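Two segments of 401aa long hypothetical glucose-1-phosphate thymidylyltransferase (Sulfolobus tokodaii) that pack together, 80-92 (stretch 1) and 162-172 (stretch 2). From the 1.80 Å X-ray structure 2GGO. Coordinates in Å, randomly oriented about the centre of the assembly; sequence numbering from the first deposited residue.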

ATOM      1  N   THR A  80     -16.898  -3.607   5.463  1.00 95.97           N
ATOM      2  CA  THR A  80     -16.736  -3.998   4.066  1.00 95.31           C
ATOM      3  C   THR A  80     -18.120  -4.115   3.432  1.00 95.37           C
ATOM      4  O   THR A  80     -18.323  -3.761   2.274  1.00 95.16           O
ATOM      5  N   GLY A  81     -19.070  -4.615   4.220  1.00 95.50           N
ATOM      6  CA  GLY A  81     -20.446  -4.809   3.782  1.00 95.70           C
ATOM      7  C   GLY A  81     -21.328  -3.575   3.877  1.00 95.87           C
ATOM      8  O   GLY A  81     -22.342  -3.484   3.178  1.00 96.01           O
ATOM      9  N   ALA A  82     -20.965  -2.636   4.754  1.00 95.95           N
ATOM     10  CA  ALA A  82     -21.656  -1.338   4.843  1.00 95.99           C
ATOM     11  C   ALA A  82     -21.276  -0.453   3.645  1.00 95.96           C
ATOM     12  O   ALA A  82     -21.987   0.515   3.303  1.00 95.71           O
ATOM     13  N   ALA A  83     -20.146  -0.817   3.020  1.00 95.93           N
ATOM     14  CA  ALA A  83     -19.625  -0.179   1.806  1.00 95.65           C
ATOM     15  C   ALA A  83     -20.546  -0.461   0.634  1.00 95.28           C
ATOM     16  O   ALA A  83     -20.911   0.447  -0.110  1.00 95.27           O
ATOM     17  N   ILE A  84     -20.925  -1.727   0.498  1.00 94.92           N
ATOM     18  CA  ILE A  84     -21.850  -2.172  -0.551  1.00 94.62           C
ATOM     19  C   ILE A  84     -23.337  -2.134  -0.114  1.00 94.16           C
ATOM     20  O   ILE A  84     -24.222  -2.642  -0.814  1.00 94.18           O
ATOM     21  N   LEU A  85     -23.596  -1.528   1.048  1.00 93.58           N
ATOM     22  CA  LEU A  85     -24.910  -0.955   1.332  1.00 92.97           C
ATOM     23  C   LEU A  85     -25.031   0.308   0.487  1.00 92.32           C
ATOM     24  O   LEU A  85     -26.070   0.972   0.486  1.00 92.33           O
ATOM     25  N   SER A  86     -23.942   0.633  -0.214  1.00 91.43           N
ATOM     26  CA  SER A  86     -23.923   1.683  -1.228  1.00 90.57           C
ATOM     27  C   SER A  86     -23.726   1.085  -2.634  1.00 90.13           C
ATOM     28  O   SER A  86     -23.495   1.834  -3.594  1.00 90.25           O
ATOM     29  N   ALA A  87     -23.824  -0.250  -2.748  1.00 89.36           N
ATOM     30  CA  ALA A  87     -23.785  -0.947  -4.051  1.00 88.66           C
ATOM     31  C   ALA A  87     -25.062  -0.758  -4.872  1.00 88.17           C
ATOM     32  O   ALA A  87     -26.183  -1.018  -4.403  1.00 88.08           O
ATOM     33  N   LYS A  88     -24.842  -0.308  -6.110  1.00 87.53           N
ATOM     34  CA  LYS A  88     -25.874   0.022  -7.100  1.00 86.62           C
ATOM     35  C   LYS A  88     -25.862  -0.987  -8.283  1.00 85.55           C
ATOM     36  O   LYS A  88     -25.719  -0.602  -9.462  1.00 85.55           O
ATOM     37  N   PHE A  89     -26.010  -2.277  -7.962  1.00 84.00           N
ATOM     38  CA  PHE A  89     -26.008  -3.317  -8.995  1.00 82.16           C
ATOM     39  C   PHE A  89     -27.134  -4.357  -8.902  1.00 80.67           C
ATOM     40  O   PHE A  89     -27.632  -4.717  -7.810  1.00 80.10           O
ATOM     41  N   ASN A  90     -27.512  -4.806 -10.099  1.00 78.68           N
ATOM     42  CA  ASN A  90     -28.301  -6.023 -10.324  1.00 76.63           C
ATOM     43  C   ASN A  90     -27.399  -7.031 -11.090  1.00 74.51           C
ATOM     44  O   ASN A  90     -26.274  -6.683 -11.504  1.00 74.26           O
ATOM     45  N   ASP A  91     -27.891  -8.259 -11.278  1.00 71.57           N
ATOM     46  CA  ASP A  91     -27.131  -9.346 -11.917  1.00 68.46           C
ATOM     47  C   ASP A  91     -25.841  -9.607 -11.141  1.00 65.28           C
ATOM     48  O   ASP A  91     -25.873 -10.254 -10.087  1.00 65.25           O
ATOM     49  N   GLU A  92     -24.726  -9.073 -11.651  1.00 60.90           N
ATOM     50  CA  GLU A  92     -23.387  -9.416 -11.169  1.00 56.65           C
ATOM     51  C   GLU A  92     -22.460  -8.211 -10.967  1.00 54.53           C
ATOM     52  O   GLU A  92     -22.525  -7.218 -11.704  1.00 54.49           O
ATOM     53  N   LYS A 162     -16.656 -12.121  -7.146  1.00 43.14           N
ATOM     54  CA  LYS A 162     -17.610 -11.954  -8.246  1.00 44.02           C
ATOM     55  C   LYS A 162     -18.948 -12.465  -7.694  1.00 45.61           C
ATOM     56  O   LYS A 162     -19.160 -13.679  -7.536  1.00 45.01           O
ATOM     57  N   LEU A 163     -19.830 -11.521  -7.378  1.00 47.85           N
ATOM     58  CA  LEU A 163     -21.038 -11.820  -6.629  1.00 49.84           C
ATOM     59  C   LEU A 163     -22.246 -11.399  -7.433  1.00 52.13           C
ATOM     60  O   LEU A 163     -22.222 -10.366  -8.128  1.00 51.66           O
ATOM     61  N   ASN A 164     -23.279 -12.236  -7.358  1.00 54.88           N
ATOM     62  CA  ASN A 164     -24.575 -11.930  -7.966  1.00 58.00           C
ATOM     63  C   ASN A 164     -25.518 -11.234  -6.974  1.00 60.00           C
ATOM     64  O   ASN A 164     -25.308 -11.301  -5.758  1.00 60.29           O
ATOM     65  N   SER A 165     -26.538 -10.557  -7.492  1.00 62.58           N
ATOM     66  CA  SER A 165     -27.462  -9.785  -6.665  1.00 65.32           C
ATOM     67  C   SER A 165     -28.084 -10.548  -5.462  1.00 67.55           C
ATOM     68  O   SER A 165     -28.688  -9.928  -4.585  1.00 68.30           O
ATOM     69  N   ASP A 166     -27.923 -11.873  -5.408  1.00 70.00           N
ATOM     70  CA  ASP A 166     -28.315 -12.676  -4.233  1.00 72.33           C
ATOM     71  C   ASP A 166     -27.573 -12.276  -2.979  1.00 73.97           C
ATOM     72  O   ASP A 166     -27.982 -12.646  -1.881  1.00 74.19           O
ATOM     73  N   ILE A 167     -26.459 -11.570  -3.133  1.00 75.92           N
ATOM     74  CA  ILE A 167     -25.697 -11.161  -1.976  1.00 77.93           C
ATOM     75  C   ILE A 167     -26.512 -10.242  -1.048  1.00 80.03           C
ATOM     76  O   ILE A 167     -26.388 -10.341   0.181  1.00 80.19           O
ATOM     77  N   PHE A 168     -27.357  -9.385  -1.631  1.00 82.30           N
ATOM     78  CA  PHE A 168     -28.119  -8.392  -0.859  1.00 84.56           C
ATOM     79  C   PHE A 168     -29.065  -9.038   0.153  1.00 85.73           C
ATOM     80  O   PHE A 168     -29.189  -8.578   1.287  1.00 85.63           O
ATOM     81  N   THR A 169     -29.699 -10.125  -0.266  1.00 87.52           N
ATOM     82  CA  THR A 169     -30.545 -10.921   0.604  1.00 89.54           C
ATOM     83  C   THR A 169     -29.868 -11.261   1.943  1.00 91.10           C
ATOM     84  O   THR A 169     -30.397 -10.923   3.009  1.00 91.31           O
ATOM     85  N   TYR A 170     -28.702 -11.902   1.883  1.00 93.02           N
ATOM     86  CA  TYR A 170     -27.989 -12.343   3.090  1.00 94.95           C
ATOM     87  C   TYR A 170     -27.307 -11.194   3.832  1.00 96.34           C
ATOM     88  O   TYR A 170     -26.859 -11.367   4.965  1.00 96.34           O
ATOM     89  N   LEU A 171     -27.232 -10.027   3.193  1.00 98.25           N
ATOM     90  CA  LEU A 171     -26.637  -8.841   3.809  1.00100.29           C
ATOM     91  C   LEU A 171     -27.575  -8.251   4.857  1.00101.84           C
ATOM     92  O   LEU A 171     -27.130  -7.662   5.853  1.00102.02           O
ATOM     93  N   ASP A 172     -28.872  -8.405   4.607  1.00103.71           N
ATOM     94  CA  ASP A 172     -29.910  -7.964   5.530  1.00105.59           C
ATOM     95  C   ASP A 172     -30.094  -8.995   6.631  1.00106.76           C
ATOM     96  O   ASP A 172     -30.198  -8.646   7.809  1.00106.88           O
TER

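The contact runs from a glycine beside a leucine, through a pair of aromatic rings, to a polar strand pairing. T80 stays out of reach, and G81 comes in with backbone alone: its O lies 4.0 Å from L171 CD2. A CB here would point toward stretch 2 and sit tightly against that same methyl, so the bare glycine suits the close approach.

I84 points toward the helix, chi1 between wells at 21° and chi2 t, but its side chain comes no nearer than 4.9 Å, CD1 to L171 CD1; its backbone O makes the nearer approach, 4.0 Å from F168 CE1. A87 also points in, and its CB meets F168 CE1 at 3.9 Å. Both I84 O and A87 CB lie at the edge of the F168 ring, near its plane; F168 has chi1 m. S86 and K88 point away.

F89 is the centrepiece. Its CB leaves sideways, but the p rotamer carries the ring into stretch 2. F168 CZ lies over one face, 3.2 Å from F89 CE2, with the two planes inclined at 48° and centroids 4.7 Å apart. F89 CZ touches I167 CG2 at 4.0 Å, while F89 CE1 reaches the backbone between strand and helix, 3.6 Å from S165 N.

The CA-to-CB bonds of N90 and D91 point away, and the D91 backbone makes the polar contact: D91 O accepts from S165 N at 2.7 Å, with a weak second bond from S165 OG at 3.4 Å. E92 then pairs with N164 as an antiparallel, non-hydrogen-bonded bridge, both side chains on one face of the sheet. With chi1 m and chi2 t, E92 places OE1 2.8 Å from K162 NZ in a salt bridge. The same K162 NZ donates to N164 OD1 at 3.0 Å.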

ATOM      1  CB  THR A  80     -16.026  -5.347   3.959  1.00 95.07           C
ATOM      2  OG1 THR A  80     -16.835  -6.354   4.576  1.00 94.40           O
ATOM      3  CG2 THR A  80     -14.678  -5.298   4.664  1.00 94.89           C
ATOM      4  CB  ALA A  82     -21.334  -0.645   6.166  1.00 95.93           C
ATOM      5  CB  ALA A  83     -18.191  -0.663   1.505  1.00 95.64           C
ATOM      6  CB  ILE A  84     -21.419  -3.546  -1.150  1.00 94.77           C
ATOM      7  CG1 ILE A  84     -20.495  -4.288  -0.172  1.00 94.95           C
ATOM      8  CG2 ILE A  84     -20.716  -3.340  -2.504  1.00 94.40           C
ATOM      9  CD1 ILE A  84     -20.324  -5.752  -0.463  1.00 95.20           C
ATOM     10  CB  LEU A  85     -25.105  -0.621   2.823  1.00 93.23           C
ATOM     11  CG  LEU A  85     -25.751  -1.602   3.819  1.00 93.69           C
ATOM     12  CD1 LEU A  85     -26.664  -0.832   4.784  1.00 94.00           C
ATOM     13  CD2 LEU A  85     -26.536  -2.739   3.142  1.00 93.81           C
ATOM     14  CB  SER A  86     -22.847   2.739  -0.920  1.00 90.48           C
ATOM     15  OG  SER A  86     -22.826   3.089   0.456  1.00 89.75           O
ATOM     16  CB  ALA A  87     -23.468  -2.423  -3.904  1.00 88.51           C
ATOM     17  CB  LYS A  88     -25.666   1.469  -7.608  1.00 86.75           C
ATOM     18  CG  LYS A  88     -26.049   2.591  -6.621  1.00 87.11           C
ATOM     19  CD  LYS A  88     -25.764   3.977  -7.212  1.00 87.12           C
ATOM     20  CE  LYS A  88     -26.627   5.071  -6.577  1.00 87.58           C
ATOM     21  NZ  LYS A  88     -28.023   5.112  -7.113  1.00 86.96           N
ATOM     22  CB  PHE A  89     -24.616  -3.994  -9.140  1.00 82.22           C
ATOM     23  CG  PHE A  89     -24.381  -5.176  -8.203  1.00 82.53           C
ATOM     24  CD1 PHE A  89     -24.675  -6.486  -8.610  1.00 82.19           C
ATOM     25  CD2 PHE A  89     -23.837  -4.986  -6.927  1.00 82.92           C
ATOM     26  CE1 PHE A  89     -24.458  -7.588  -7.749  1.00 81.82           C
ATOM     27  CE2 PHE A  89     -23.605  -6.088  -6.066  1.00 83.09           C
ATOM     28  CZ  PHE A  89     -23.920  -7.389  -6.484  1.00 81.74           C
ATOM     29  CB  ASN A  90     -29.592  -5.684 -11.105  1.00 76.83           C
ATOM     30  CG  ASN A  90     -30.104  -4.266 -10.808  1.00 77.44           C
ATOM     31  OD1 ASN A  90     -30.885  -4.047  -9.871  1.00 78.38           O
ATOM     32  ND2 ASN A  90     -29.653  -3.298 -11.605  1.00 77.25           N
ATOM     33  CB  ASP A  91     -26.820  -9.071 -13.408  1.00 69.25           C
ATOM     34  CG  ASP A  91     -27.782  -8.062 -14.044  1.00 71.80           C
ATOM     35  OD1 ASP A  91     -28.983  -8.417 -14.235  1.00 73.25           O
ATOM     36  OD2 ASP A  91     -27.328  -6.914 -14.343  1.00 72.98           O
ATOM     37  CB  GLU A  92     -22.702 -10.363 -12.150  1.00 56.11           C
ATOM     38  CG  GLU A  92     -23.511 -11.519 -12.630  1.00 52.44           C
ATOM     39  CD  GLU A  92     -22.854 -12.207 -13.789  1.00 47.77           C
ATOM     40  OE1 GLU A  92     -21.967 -13.048 -13.570  1.00 43.27           O
ATOM     41  OE2 GLU A  92     -23.230 -11.912 -14.936  1.00 49.10           O
ATOM     42  CB  LYS A 162     -17.174 -12.764  -9.478  1.00 43.14           C
ATOM     43  CG  LYS A 162     -17.696 -12.315 -10.813  1.00 40.82           C
ATOM     44  CD  LYS A 162     -19.180 -12.599 -11.021  1.00 41.70           C
ATOM     45  CE  LYS A 162     -19.490 -14.096 -11.079  1.00 41.41           C
ATOM     46  NZ  LYS A 162     -20.925 -14.464 -11.370  1.00 39.52           N
ATOM     47  CB  LEU A 163     -21.042 -11.121  -5.258  1.00 49.47           C
ATOM     48  CG  LEU A 163     -19.884 -11.373  -4.275  1.00 47.98           C
ATOM     49  CD1 LEU A 163     -19.987 -10.446  -3.106  1.00 46.43           C
ATOM     50  CD2 LEU A 163     -19.797 -12.811  -3.800  1.00 47.93           C
ATOM     51  CB  ASN A 164     -25.191 -13.195  -8.541  1.00 57.80           C
ATOM     52  CG  ASN A 164     -24.175 -14.050  -9.254  1.00 57.74           C
ATOM     53  OD1 ASN A 164     -23.474 -13.588 -10.152  1.00 56.17           O
ATOM     54  ND2 ASN A 164     -24.080 -15.303  -8.850  1.00 58.02           N
ATOM     55  CB  SER A 165     -28.545  -9.161  -7.551  1.00 65.20           C
ATOM     56  OG  SER A 165     -28.916 -10.053  -8.593  1.00 65.01           O
ATOM     57  CB  ASP A 166     -28.006 -14.155  -4.430  1.00 72.39           C
ATOM     58  CG  ASP A 166     -28.365 -14.642  -5.793  1.00 73.51           C
ATOM     59  OD1 ASP A 166     -29.335 -14.090  -6.364  1.00 74.30           O
ATOM     60  OD2 ASP A 166     -27.669 -15.568  -6.284  1.00 74.80           O
ATOM     61  CB  ILE A 167     -24.324 -10.531  -2.350  1.00 77.67           C
ATOM     62  CG1 ILE A 167     -23.355 -10.618  -1.156  1.00 77.47           C
ATOM     63  CG2 ILE A 167     -24.474  -9.080  -2.848  1.00 76.60           C
ATOM     64  CD1 ILE A 167     -23.245 -12.011  -0.506  1.00 75.86           C
ATOM     65  CB  PHE A 168     -28.866  -7.442  -1.790  1.00 84.85           C
ATOM     66  CG  PHE A 168     -27.971  -6.723  -2.759  1.00 86.31           C
ATOM     67  CD1 PHE A 168     -27.119  -5.706  -2.320  1.00 87.23           C
ATOM     68  CD2 PHE A 168     -27.971  -7.064  -4.116  1.00 87.44           C
ATOM     69  CE1 PHE A 168     -26.282  -5.036  -3.224  1.00 87.81           C
ATOM     70  CE2 PHE A 168     -27.137  -6.404  -5.028  1.00 87.58           C
ATOM     71  CZ  PHE A 168     -26.298  -5.384  -4.580  1.00 86.88           C
ATOM     72  CB  THR A 169     -30.997 -12.199  -0.120  1.00 89.32           C
ATOM     73  OG1 THR A 169     -31.698 -11.831  -1.312  1.00 89.00           O
ATOM     74  CG2 THR A 169     -31.916 -13.036   0.762  1.00 89.99           C
ATOM     75  CB  TYR A 170     -26.971 -13.449   2.766  1.00 94.89           C
ATOM     76  CG  TYR A 170     -27.557 -14.603   1.997  1.00 95.03           C
ATOM     77  CD1 TYR A 170     -27.751 -14.512   0.617  1.00 95.49           C
ATOM     78  CD2 TYR A 170     -27.926 -15.781   2.639  1.00 95.37           C
ATOM     79  CE1 TYR A 170     -28.305 -15.564  -0.113  1.00 95.66           C
ATOM     80  CE2 TYR A 170     -28.480 -16.850   1.918  1.00 95.61           C
ATOM     81  CZ  TYR A 170     -28.664 -16.730   0.539  1.00 95.50           C
ATOM     82  OH  TYR A 170     -29.206 -17.762  -0.195  1.00 94.94           O
ATOM     83  CB  LEU A 171     -26.307  -7.779   2.752  1.00100.23           C
ATOM     84  CG  LEU A 171     -24.896  -7.664   2.157  1.00100.06           C
ATOM     85  CD1 LEU A 171     -24.912  -6.771   0.909  1.00 99.61           C
ATOM     86  CD2 LEU A 171     -23.882  -7.148   3.188  1.00 99.78           C
ATOM     87  CB  ASP A 172     -31.233  -7.762   4.786  1.00105.63           C
ATOM     88  CG  ASP A 172     -31.123  -6.751   3.663  1.00106.19           C
ATOM     89  OD1 ASP A 172     -31.962  -5.829   3.626  1.00106.74           O
ATOM     90  OD2 ASP A 172     -30.200  -6.870   2.825  1.00106.51           O
TER